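PDB 4ONY: extracellular solute-binding protein family 5 from Brucella melitensis, which probably captures peptides or related solutes in the periplasm and delivers them to an ABC transporter for import across the inner membrane. Local coordinates for residues N59-K64 with G72-G77; V136-D141 with H195-D200; V217-Q222 with V228-P233; F264-F267 with I271-I274. One frame throughout, in Å; residues are numbered along the deposited sequence.

Contact 1: residues N59-K64 with G72-G77; sequences NPFVLK and GLYNDG
Phe61 turns the edge of its ring toward one face of the Tyr74 ring, making a T-shaped pair with centroids 5.0 Å apart and planes at 62°. The point of contact lies off-centre: Phe61 CE1 stands over the rim of the tyrosine, 3.4 Å from Tyr74 CD2. On the phenylalanine side, one face is covered by the proline just before it in sequence, Pro60 CG sitting above the ring centre, while Tyr74 CE2 lies at the ring edge, in plane. Pro60 serves both partners, because the same CG also reaches Tyr74 CB at 3.9 Å, and its CD meets Leu73 CD1 at 4.2 Å. A compact, rigid ring suits a place over the phenylalanine face and against the tyrosine CB. With CG anti to the backbone N (chi1 -180°), the Tyr74 ring stands out from its loop and offers a face to Phe61 CE1.

No hydrogen bond crosses between the segments. The order is instead local: Asn59 OD1 accepts from Phe61 N at 2.8 Å, an Asx turn with Pro60 at its middle.

Both segments belong to the long connection between strands 46-52 and 88-90, which has no regular structure here. Phe61 also makes edge-to-face pairs with Tyr84 and Tyr151, and its backbone bonds to Arg148, just beyond helix 133-146; Leu73 is tied through its backbone to Val83 and Tyr84, shortly before strand 88-90.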
# COMPACT_ATOMS: atom_id res chain seq x y z
N ASN A 59 8.62 -17.27 -12.29
CA ASN A 59 8.36 -17.89 -10.99
C ASN A 59 8.39 -16.85 -9.91
O ASN A 59 9.45 -16.40 -9.49
CB ASN A 59 9.34 -18.98 -10.69
CG ASN A 59 8.98 -19.75 -9.43
OD1 ASN A 59 8.26 -19.26 -8.57
ND2 ASN A 59 9.47 -20.97 -9.32
N PRO A 60 7.21 -16.44 -9.44
CA PRO A 60 7.15 -15.35 -8.48
C PRO A 60 7.44 -15.80 -7.06
O PRO A 60 7.37 -14.97 -6.16
CB PRO A 60 5.69 -14.85 -8.59
CG PRO A 60 4.93 -15.97 -9.10
CD PRO A 60 5.88 -16.84 -9.93
N PHE A 61 7.78 -17.07 -6.82
CA PHE A 61 7.85 -17.57 -5.45
C PHE A 61 9.24 -17.91 -4.92
O PHE A 61 9.36 -18.46 -3.81
CB PHE A 61 6.96 -18.82 -5.36
CG PHE A 61 5.57 -18.60 -5.89
CD1 PHE A 61 4.72 -17.68 -5.27
CD2 PHE A 61 5.11 -19.31 -6.99
CE1 PHE A 61 3.42 -17.49 -5.75
CE2 PHE A 61 3.83 -19.11 -7.49
CZ PHE A 61 2.99 -18.19 -6.88
N VAL A 62 10.29 -17.57 -5.68
CA VAL A 62 11.68 -18.00 -5.39
C VAL A 62 12.66 -16.85 -5.49
O VAL A 62 12.35 -15.82 -6.12
CB VAL A 62 12.11 -19.14 -6.37
CG1 VAL A 62 11.15 -20.32 -6.29
CG2 VAL A 62 12.18 -18.64 -7.80
N LEU A 63 13.83 -17.02 -4.88
CA LEU A 63 14.83 -15.95 -4.86
C LEU A 63 15.33 -15.59 -6.24
O LEU A 63 15.38 -14.43 -6.57
CB LEU A 63 16.05 -16.31 -3.98
CG LEU A 63 15.80 -16.15 -2.47
CD1 LEU A 63 16.97 -16.79 -1.71
CD2 LEU A 63 15.65 -14.69 -2.08
N LYS A 64 15.65 -16.59 -7.06
CA LYS A 64 16.26 -16.31 -8.37
C LYS A 64 15.31 -15.51 -9.26
O LYS A 64 14.16 -15.92 -9.46
CB LYS A 64 16.69 -17.61 -9.09
CG LYS A 64 17.38 -17.41 -10.45
CD LYS A 64 18.62 -16.59 -10.28
CE LYS A 64 19.43 -16.32 -11.54
NZ LYS A 64 19.43 -17.46 -12.48
N GLY A 72 1.62 -10.09 -13.47
CA GLY A 72 0.33 -10.69 -13.77
C GLY A 72 0.17 -12.13 -13.25
O GLY A 72 -0.94 -12.66 -13.25
N LEU A 73 1.24 -12.75 -12.77
CA LEU A 73 1.17 -14.15 -12.40
C LEU A 73 0.51 -14.34 -11.04
O LEU A 73 -0.34 -15.22 -10.87
CB LEU A 73 2.57 -14.78 -12.41
CG LEU A 73 3.26 -14.79 -13.76
CD1 LEU A 73 4.75 -15.06 -13.58
CD2 LEU A 73 2.66 -15.86 -14.66
N TYR A 74 0.93 -13.53 -10.08
CA TYR A 74 0.55 -13.66 -8.70
C TYR A 74 0.85 -12.34 -7.97
O TYR A 74 1.85 -11.69 -8.23
CB TYR A 74 1.33 -14.80 -8.02
CG TYR A 74 0.95 -14.99 -6.58
CD1 TYR A 74 -0.23 -15.64 -6.24
CD2 TYR A 74 1.73 -14.49 -5.56
CE1 TYR A 74 -0.59 -15.83 -4.92
CE2 TYR A 74 1.37 -14.63 -4.23
CZ TYR A 74 0.20 -15.31 -3.92
OH TYR A 74 -0.18 -15.49 -2.63
N ASN A 75 -0.02 -11.93 -7.08
CA ASN A 75 0.19 -10.71 -6.27
C ASN A 75 0.43 -9.43 -7.07
O ASN A 75 1.32 -8.64 -6.77
CB ASN A 75 1.37 -10.91 -5.32
CG ASN A 75 1.44 -9.83 -4.25
OD1 ASN A 75 0.44 -9.18 -3.97
ND2 ASN A 75 2.63 -9.59 -3.69
N ASP A 76 -0.31 -9.26 -8.14
CA ASP A 76 -0.06 -8.14 -8.99
C ASP A 76 -0.98 -6.98 -8.53
O ASP A 76 -2.17 -7.17 -8.36
CB ASP A 76 -0.32 -8.52 -10.43
CG ASP A 76 0.11 -7.43 -11.38
OD1 ASP A 76 -0.62 -6.41 -11.50
OD2 ASP A 76 1.17 -7.60 -12.02
N GLY A 77 -0.39 -5.79 -8.36
CA GLY A 77 -1.09 -4.59 -7.91
C GLY A 77 -2.26 -4.14 -8.77
O GLY A 77 -3.26 -3.68 -8.26

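Contact 2: residues V136-D141 with H195-D200; sequences VLFTYD and HAINRD
Asp141 and Arg199 form a bidentate salt bridge that, with an apolar patch beside it, pins the loop 195-200 onto one flank of helix 133-146. The packing is that of an irregular segment laid against a helix: Phe138 and Asp141, three residues apart and so nearly one turn, present neighbouring side chains to the loop.

The ionic part is an end-on grip, one terminal nitrogen to each carboxylate oxygen. Arg199 NH1 donates to Asp141 OD2 at 2.8 Å, and Arg199 NH2 to Asp141 OD1 at 3.1 Å, the latter almost straight at 172°. Both oxygens lie near the guanidinium plane, yet the nitrogens approach from above the carboxylate, the two planes being 50° apart. Arginine suits this place because its chain, extended from CG to NE, spans the distance from loop to helix. Arg199 NH2 has a second acidic partner in Glu145, one turn further along the helix, so two carboxylates probably share its positive charge; Arg199 O in turn accepts from Lys146 NZ.

The apolar part joins Phe138 to Ile197. With its CG anti to the backbone N (chi1 162°), the phenylalanine ring swings from the helix toward the loop, where a branched isoleucine can meet it with more than one carbon. Ile197 CG2 lies 4.0 Å from Phe138 CZ, and at the ring edge, near its plane, Ile197 CD1 comes equally close to Phe138 CE2, at 4.0 Å.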
# COMPACT_ATOMS: atom_id res chain seq x y z
N VAL A 136 -2.21 -28.80 -2.15
CA VAL A 136 -2.02 -27.87 -1.03
C VAL A 136 -0.86 -28.33 -0.16
O VAL A 136 0.02 -27.55 0.19
CB VAL A 136 -3.28 -27.74 -0.16
CG1 VAL A 136 -3.04 -26.78 1.02
CG2 VAL A 136 -4.48 -27.31 -0.98
N LEU A 137 -0.84 -29.62 0.18
CA LEU A 137 0.23 -30.12 1.04
C LEU A 137 1.57 -29.95 0.36
O LEU A 137 2.55 -29.54 1.01
CB LEU A 137 0.03 -31.62 1.42
CG LEU A 137 -1.23 -32.02 2.19
CD1 LEU A 137 -1.23 -33.50 2.52
CD2 LEU A 137 -1.37 -31.21 3.46
N PHE A 138 1.61 -30.30 -0.92
CA PHE A 138 2.82 -30.15 -1.71
C PHE A 138 3.29 -28.70 -1.68
O PHE A 138 4.49 -28.43 -1.54
CB PHE A 138 2.53 -30.60 -3.14
CG PHE A 138 3.53 -30.11 -4.14
CD1 PHE A 138 4.73 -30.75 -4.30
CD2 PHE A 138 3.21 -29.06 -4.97
CE1 PHE A 138 5.64 -30.31 -5.27
CE2 PHE A 138 4.12 -28.60 -5.92
CZ PHE A 138 5.33 -29.21 -6.05
N THR A 139 2.35 -27.79 -1.83
CA THR A 139 2.64 -26.34 -1.89
C THR A 139 3.40 -25.87 -0.66
O THR A 139 4.41 -25.18 -0.79
CB THR A 139 1.35 -25.49 -2.06
OG1 THR A 139 0.70 -25.79 -3.31
CG2 THR A 139 1.68 -24.02 -2.05
N TYR A 140 2.92 -26.24 0.53
CA TYR A 140 3.58 -25.79 1.79
C TYR A 140 4.95 -26.48 1.96
O TYR A 140 5.91 -25.86 2.47
CB TYR A 140 2.67 -25.94 3.02
CG TYR A 140 1.63 -24.85 2.98
CD1 TYR A 140 0.53 -24.96 2.15
CD2 TYR A 140 1.80 -23.66 3.68
CE1 TYR A 140 -0.39 -23.92 2.03
CE2 TYR A 140 0.90 -22.62 3.58
CZ TYR A 140 -0.21 -22.74 2.75
OH TYR A 140 -1.11 -21.67 2.62
N ASP A 141 5.02 -27.73 1.54
CA ASP A 141 6.31 -28.46 1.53
C ASP A 141 7.36 -27.72 0.63
O ASP A 141 8.39 -27.22 1.13
CB ASP A 141 6.05 -29.90 1.04
CG ASP A 141 7.33 -30.74 0.95
OD1 ASP A 141 8.35 -30.36 1.53
OD2 ASP A 141 7.30 -31.76 0.26
N HIS A 195 1.55 -32.11 -9.86
CA HIS A 195 1.76 -32.92 -11.06
C HIS A 195 2.54 -32.18 -12.12
O HIS A 195 3.13 -32.82 -12.95
CB HIS A 195 0.44 -33.36 -11.68
CG HIS A 195 -0.26 -32.27 -12.43
ND1 HIS A 195 -1.03 -31.32 -11.80
CD2 HIS A 195 -0.32 -31.99 -13.76
CE1 HIS A 195 -1.51 -30.49 -12.71
NE2 HIS A 195 -1.12 -30.89 -13.90
N ALA A 196 2.56 -30.86 -12.10
CA ALA A 196 3.18 -30.10 -13.18
C ALA A 196 4.53 -29.49 -12.85
O ALA A 196 5.06 -28.76 -13.68
CB ALA A 196 2.24 -29.00 -13.62
N ILE A 197 5.02 -29.65 -11.62
CA ILE A 197 6.25 -28.98 -11.22
C ILE A 197 7.36 -30.04 -11.07
O ILE A 197 7.20 -31.04 -10.39
CB ILE A 197 6.04 -28.20 -9.92
CG1 ILE A 197 5.33 -26.90 -10.24
CG2 ILE A 197 7.36 -27.87 -9.24
CD1 ILE A 197 4.71 -26.21 -9.05
N ASN A 198 8.49 -29.77 -11.69
CA ASN A 198 9.72 -30.57 -11.46
C ASN A 198 10.39 -29.96 -10.27
O ASN A 198 10.91 -28.86 -10.33
CB ASN A 198 10.67 -30.51 -12.67
CG ASN A 198 11.98 -31.29 -12.44
OD1 ASN A 198 12.51 -31.40 -11.34
ND2 ASN A 198 12.49 -31.84 -13.52
N ARG A 199 10.39 -30.69 -9.18
CA ARG A 199 10.91 -30.21 -7.94
C ARG A 199 12.39 -29.85 -7.99
O ARG A 199 12.83 -28.92 -7.29
CB ARG A 199 10.66 -31.25 -6.87
CG ARG A 199 10.77 -30.67 -5.48
CD ARG A 199 10.39 -31.70 -4.45
NE ARG A 199 10.66 -31.12 -3.13
CZ ARG A 199 9.78 -31.06 -2.14
NH1 ARG A 199 8.59 -31.62 -2.25
NH2 ARG A 199 10.14 -30.47 -1.00
N ASP A 200 13.15 -30.61 -8.75
CA ASP A 200 14.59 -30.38 -8.83
C ASP A 200 14.85 -29.06 -9.51
O ASP A 200 15.74 -28.35 -9.09
CB ASP A 200 15.30 -31.47 -9.60
CG ASP A 200 15.24 -32.80 -8.89
OD1 ASP A 200 15.09 -32.79 -7.66
OD2 ASP A 200 15.34 -33.84 -9.57

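Contact 3: residues V217-Q222 with V228-P233; sequences VVASVQ and VYKRNP
Strands 217-222 and 228-231 pair antiparallel as the arms of a beta hairpin; the axes of these short segments come within 4.6 Å, with their directions at 141° and a classic beta bulge where Ala219 and Ser220 both face Val228. Val217 and Lys230 are a hydrogen-bonded pair, closed by Val217 N to Lys230 O and by the return bond from Lys230 N to Val217 O. At the bulge Val228 O takes Ala219 N at 2.9 Å and, more weakly, Ser220 N at 3.4 Å, while Val228 N donates to Ser220 O at 2.9 Å. One carbonyl thus serves two successive amides, absorbing the extra residue.

On one face, the non-hydrogen-bonded pair Val218 and Tyr229 lie side by side and point the same way; Val218 CG2 touches Tyr229 CE1 at 3.7 Å. The tyrosine suits a buried position because its hydroxyl finds the carbonyl O of Arg71, while the end of the side chain packs on Leu73. The other face carries Val217, Ser220, Val228 and Lys230. Ser220 OG, placed between its backbone N and carbonyl carbon (chi1 67°), comes within 3.3 Å of Val228 CG2, a packing contact. The small Ala219 lets the lysine chain run alongside, with Lys230 CD 3.8 Å from Ala219 CB.

Strand 226-231 also pairs with 251-257, so the hairpin forms one margin of a mixed four-stranded sheet, and Gln222 touches the bound 1-ethoxy-2-(2-ethoxyethoxy)ethane (P4G). The chemistry implies that backbone bonds set the register, with mainly apolar contacts added on both faces.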
# COMPACT_ATOMS: atom_id res chain seq x y z
N VAL A 217 -3.98 -18.11 -19.17
CA VAL A 217 -2.77 -18.86 -19.38
C VAL A 217 -1.74 -17.96 -20.06
O VAL A 217 -2.07 -16.98 -20.73
CB VAL A 217 -2.99 -20.13 -20.22
CG1 VAL A 217 -4.07 -21.01 -19.58
CG2 VAL A 217 -3.39 -19.80 -21.65
N VAL A 218 -0.47 -18.29 -19.87
CA VAL A 218 0.60 -17.56 -20.50
C VAL A 218 0.73 -18.07 -21.92
O VAL A 218 1.17 -19.17 -22.14
CB VAL A 218 1.91 -17.76 -19.70
CG1 VAL A 218 3.08 -17.13 -20.42
CG2 VAL A 218 1.75 -17.19 -18.29
N ALA A 219 0.33 -17.25 -22.90
CA ALA A 219 0.31 -17.63 -24.31
C ALA A 219 1.63 -17.33 -25.01
O ALA A 219 2.01 -18.04 -25.92
CB ALA A 219 -0.80 -16.89 -25.00
N SER A 220 2.32 -16.27 -24.63
CA SER A 220 3.64 -16.00 -25.20
C SER A 220 4.44 -15.07 -24.33
O SER A 220 3.90 -14.24 -23.56
CB SER A 220 3.59 -15.40 -26.61
OG SER A 220 3.05 -14.12 -26.57
N VAL A 221 5.73 -15.19 -24.51
CA VAL A 221 6.69 -14.54 -23.68
C VAL A 221 7.83 -14.01 -24.53
O VAL A 221 8.47 -14.78 -25.25
CB VAL A 221 7.24 -15.56 -22.67
CG1 VAL A 221 8.03 -14.83 -21.63
CG2 VAL A 221 6.10 -16.31 -21.99
N GLN A 222 8.04 -12.70 -24.49
CA GLN A 222 9.17 -12.02 -25.17
C GLN A 222 9.90 -11.26 -24.04
O GLN A 222 9.50 -10.17 -23.65
CB GLN A 222 8.67 -11.08 -26.26
CG GLN A 222 7.95 -11.81 -27.39
CD GLN A 222 7.07 -10.90 -28.23
OE1 GLN A 222 5.94 -10.59 -27.88
NE2 GLN A 222 7.59 -10.49 -29.37
N VAL A 228 1.97 -12.12 -22.93
CA VAL A 228 0.60 -12.15 -23.42
C VAL A 228 -0.14 -13.26 -22.64
O VAL A 228 0.29 -14.41 -22.61
CB VAL A 228 0.52 -12.44 -24.93
CG1 VAL A 228 -0.90 -12.47 -25.45
CG2 VAL A 228 1.31 -11.42 -25.75
N TYR A 229 -1.24 -12.87 -22.01
CA TYR A 229 -2.14 -13.77 -21.36
C TYR A 229 -3.39 -14.00 -22.24
O TYR A 229 -3.97 -13.05 -22.75
CB TYR A 229 -2.58 -13.18 -20.04
CG TYR A 229 -1.47 -13.08 -19.03
CD1 TYR A 229 -1.16 -14.17 -18.23
CD2 TYR A 229 -0.75 -11.91 -18.85
CE1 TYR A 229 -0.17 -14.13 -17.30
CE2 TYR A 229 0.26 -11.85 -17.90
CZ TYR A 229 0.54 -12.98 -17.12
OH TYR A 229 1.52 -12.98 -16.15
N LYS A 230 -3.82 -15.24 -22.35
CA LYS A 230 -5.06 -15.59 -22.99
C LYS A 230 -6.01 -16.25 -21.97
O LYS A 230 -5.59 -17.11 -21.20
CB LYS A 230 -4.81 -16.51 -24.18
CG LYS A 230 -4.56 -15.69 -25.42
CD LYS A 230 -4.21 -16.52 -26.66
CE LYS A 230 -3.36 -15.65 -27.57
NZ LYS A 230 -3.20 -16.29 -28.90
N ARG A 231 -7.29 -15.90 -22.03
CA ARG A 231 -8.27 -16.49 -21.13
C ARG A 231 -8.52 -17.93 -21.47
O ARG A 231 -8.71 -18.28 -22.63
CB ARG A 231 -9.58 -15.71 -21.14
CG ARG A 231 -10.58 -16.13 -20.07
CD ARG A 231 -11.80 -15.21 -20.02
NE ARG A 231 -12.53 -15.30 -21.29
CZ ARG A 231 -13.18 -14.29 -21.87
NH1 ARG A 231 -13.23 -13.09 -21.31
NH2 ARG A 231 -13.77 -14.48 -23.05
N ASN A 232 -8.54 -18.79 -20.46
CA ASN A 232 -8.88 -20.19 -20.69
C ASN A 232 -10.38 -20.31 -20.77
O ASN A 232 -11.04 -20.05 -19.81
CB ASN A 232 -8.38 -21.01 -19.53
CG ASN A 232 -8.77 -22.47 -19.63
OD1 ASN A 232 -9.29 -22.92 -20.63
ND2 ASN A 232 -8.48 -23.21 -18.57
N PRO A 233 -10.95 -20.71 -21.92
CA PRO A 233 -12.42 -20.78 -21.94
C PRO A 233 -13.01 -21.81 -21.00
O PRO A 233 -14.18 -21.71 -20.67
CB PRO A 233 -12.76 -21.13 -23.40
CG PRO A 233 -11.48 -21.57 -24.02
CD PRO A 233 -10.36 -20.95 -23.25

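Contact 4: residues F264-F267 with I271-I274; sequences FESF and ILDI
Ser266, in helix 260-268, leaves the backbone with CB beside Leu272, 4.1 Å from Leu272 CD1. Its OG, anti to the backbone N (chi1 -175°), sits between Ile271 CB at 3.3 Å and Leu272 CG at 3.7 Å, and is hydrogen-bonded to the hydroxyl of Tyr257, a residue of the P4G pocket. A small polar side chain suits the place, since it fits between two bulky aliphatics and still reaches the tyrosine.

Past the helix end at residue 268 the chain folds back on Ser266. Ser266 O accepts from Ile271 N at 3.0 Å and, weakly, from Leu272 N at 3.4 Å. Phe267 CB packs on Leu272 CB. The carbonyl O of Asp273 lies at the ring edge, 3.7 Å from Phe267 CE1, while Phe267 CD1 comes within 3.4 Å of Leu272 O and 3.5 Å of Ile274 O. Beyond the segments, Trp571 meets the Phe267 ring and donates to Phe267 O.

Chemically, one helix carbonyl holds one amide firmly and a second weakly, while the apolar groups of Phe267 and Leu272 bury the turn that leads into strand 274-277. Through OG the same serine also links the turn to Tyr257, which lines the ligand pocket.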
# COMPACT_ATOMS: atom_id res chain seq x y z
N PHE A 264 4.08 6.56 -22.39
CA PHE A 264 3.06 7.57 -22.68
C PHE A 264 2.88 7.75 -24.19
O PHE A 264 1.76 7.76 -24.68
CB PHE A 264 3.43 8.88 -21.98
CG PHE A 264 2.39 9.97 -22.08
CD1 PHE A 264 1.14 9.82 -21.51
CD2 PHE A 264 2.70 11.19 -22.71
CE1 PHE A 264 0.20 10.83 -21.59
CE2 PHE A 264 1.74 12.21 -22.79
CZ PHE A 264 0.49 12.03 -22.20
N GLU A 265 3.96 7.84 -24.94
CA GLU A 265 3.87 7.96 -26.40
C GLU A 265 3.14 6.76 -27.03
O GLU A 265 2.37 6.90 -27.98
CB GLU A 265 5.25 8.13 -27.04
CG GLU A 265 5.88 9.49 -26.80
CD GLU A 265 5.05 10.64 -27.36
OE1 GLU A 265 4.56 10.49 -28.50
OE2 GLU A 265 4.88 11.65 -26.64
N SER A 266 3.40 5.58 -26.50
CA SER A 266 2.76 4.38 -27.04
C SER A 266 1.24 4.39 -26.70
O SER A 266 0.41 3.93 -27.51
CB SER A 266 3.45 3.15 -26.46
OG SER A 266 2.97 1.96 -27.03
N PHE A 267 0.87 4.91 -25.52
CA PHE A 267 -0.54 5.18 -25.19
C PHE A 267 -1.17 6.16 -26.19
O PHE A 267 -2.28 5.92 -26.69
CB PHE A 267 -0.69 5.72 -23.77
CG PHE A 267 -2.11 6.17 -23.44
CD1 PHE A 267 -3.13 5.24 -23.36
CD2 PHE A 267 -2.39 7.49 -23.23
CE1 PHE A 267 -4.43 5.64 -23.09
CE2 PHE A 267 -3.68 7.89 -22.93
CZ PHE A 267 -4.71 6.97 -22.87
N ILE A 271 -1.47 2.11 -29.02
CA ILE A 271 -0.90 0.79 -28.80
C ILE A 271 -1.24 0.28 -27.42
O ILE A 271 -1.53 -0.87 -27.26
CB ILE A 271 0.62 0.80 -29.02
CG1 ILE A 271 0.87 1.23 -30.46
CG2 ILE A 271 1.22 -0.57 -28.77
CD1 ILE A 271 2.29 1.55 -30.81
N LEU A 272 -1.23 1.17 -26.42
CA LEU A 272 -1.69 0.84 -25.10
C LEU A 272 -3.10 1.38 -24.94
O LEU A 272 -3.39 2.48 -25.41
CB LEU A 272 -0.76 1.45 -24.06
CG LEU A 272 0.71 1.05 -24.22
CD1 LEU A 272 1.51 1.73 -23.13
CD2 LEU A 272 0.86 -0.48 -24.18
N ASP A 273 -3.96 0.64 -24.24
CA ASP A 273 -5.38 1.01 -24.10
C ASP A 273 -5.64 2.00 -22.95
O ASP A 273 -6.62 2.70 -22.98
CB ASP A 273 -6.21 -0.24 -23.84
CG ASP A 273 -6.26 -1.20 -25.05
OD1 ASP A 273 -6.48 -0.72 -26.15
OD2 ASP A 273 -6.07 -2.41 -24.86
N ILE A 274 -4.77 2.02 -21.95
CA ILE A 274 -4.93 2.89 -20.79
C ILE A 274 -3.58 3.42 -20.36
O ILE A 274 -2.54 2.93 -20.79
CB ILE A 274 -5.57 2.14 -19.59
CG1 ILE A 274 -4.64 1.03 -19.07
CG2 ILE A 274 -6.91 1.48 -19.97
CD1 ILE A 274 -5.03 0.45 -17.74

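Contact 4 is the most buried; contacts 1, 2 and 3 are partly buried, and contact 2, whose centre lies about 30 Å from that of the chain, has its salt bridge at an exposed aspartate. Contacts 1 and 3 touch: the Tyr229 hydroxyl packs on Gly72 and Leu73, and Val218 on Leu73, so the hairpin leans on the loop after strand 46-52. That strand belongs to the same mixed sheet as the hairpin, and side chains of contact 4 pack on it. Chemistry follows place: aromatic and proline packing in contact 1, charge beside an apolar patch in contact 2, and one carbonyl serving two amides in both contacts 3 and 4, at a strand bulge and past a helix.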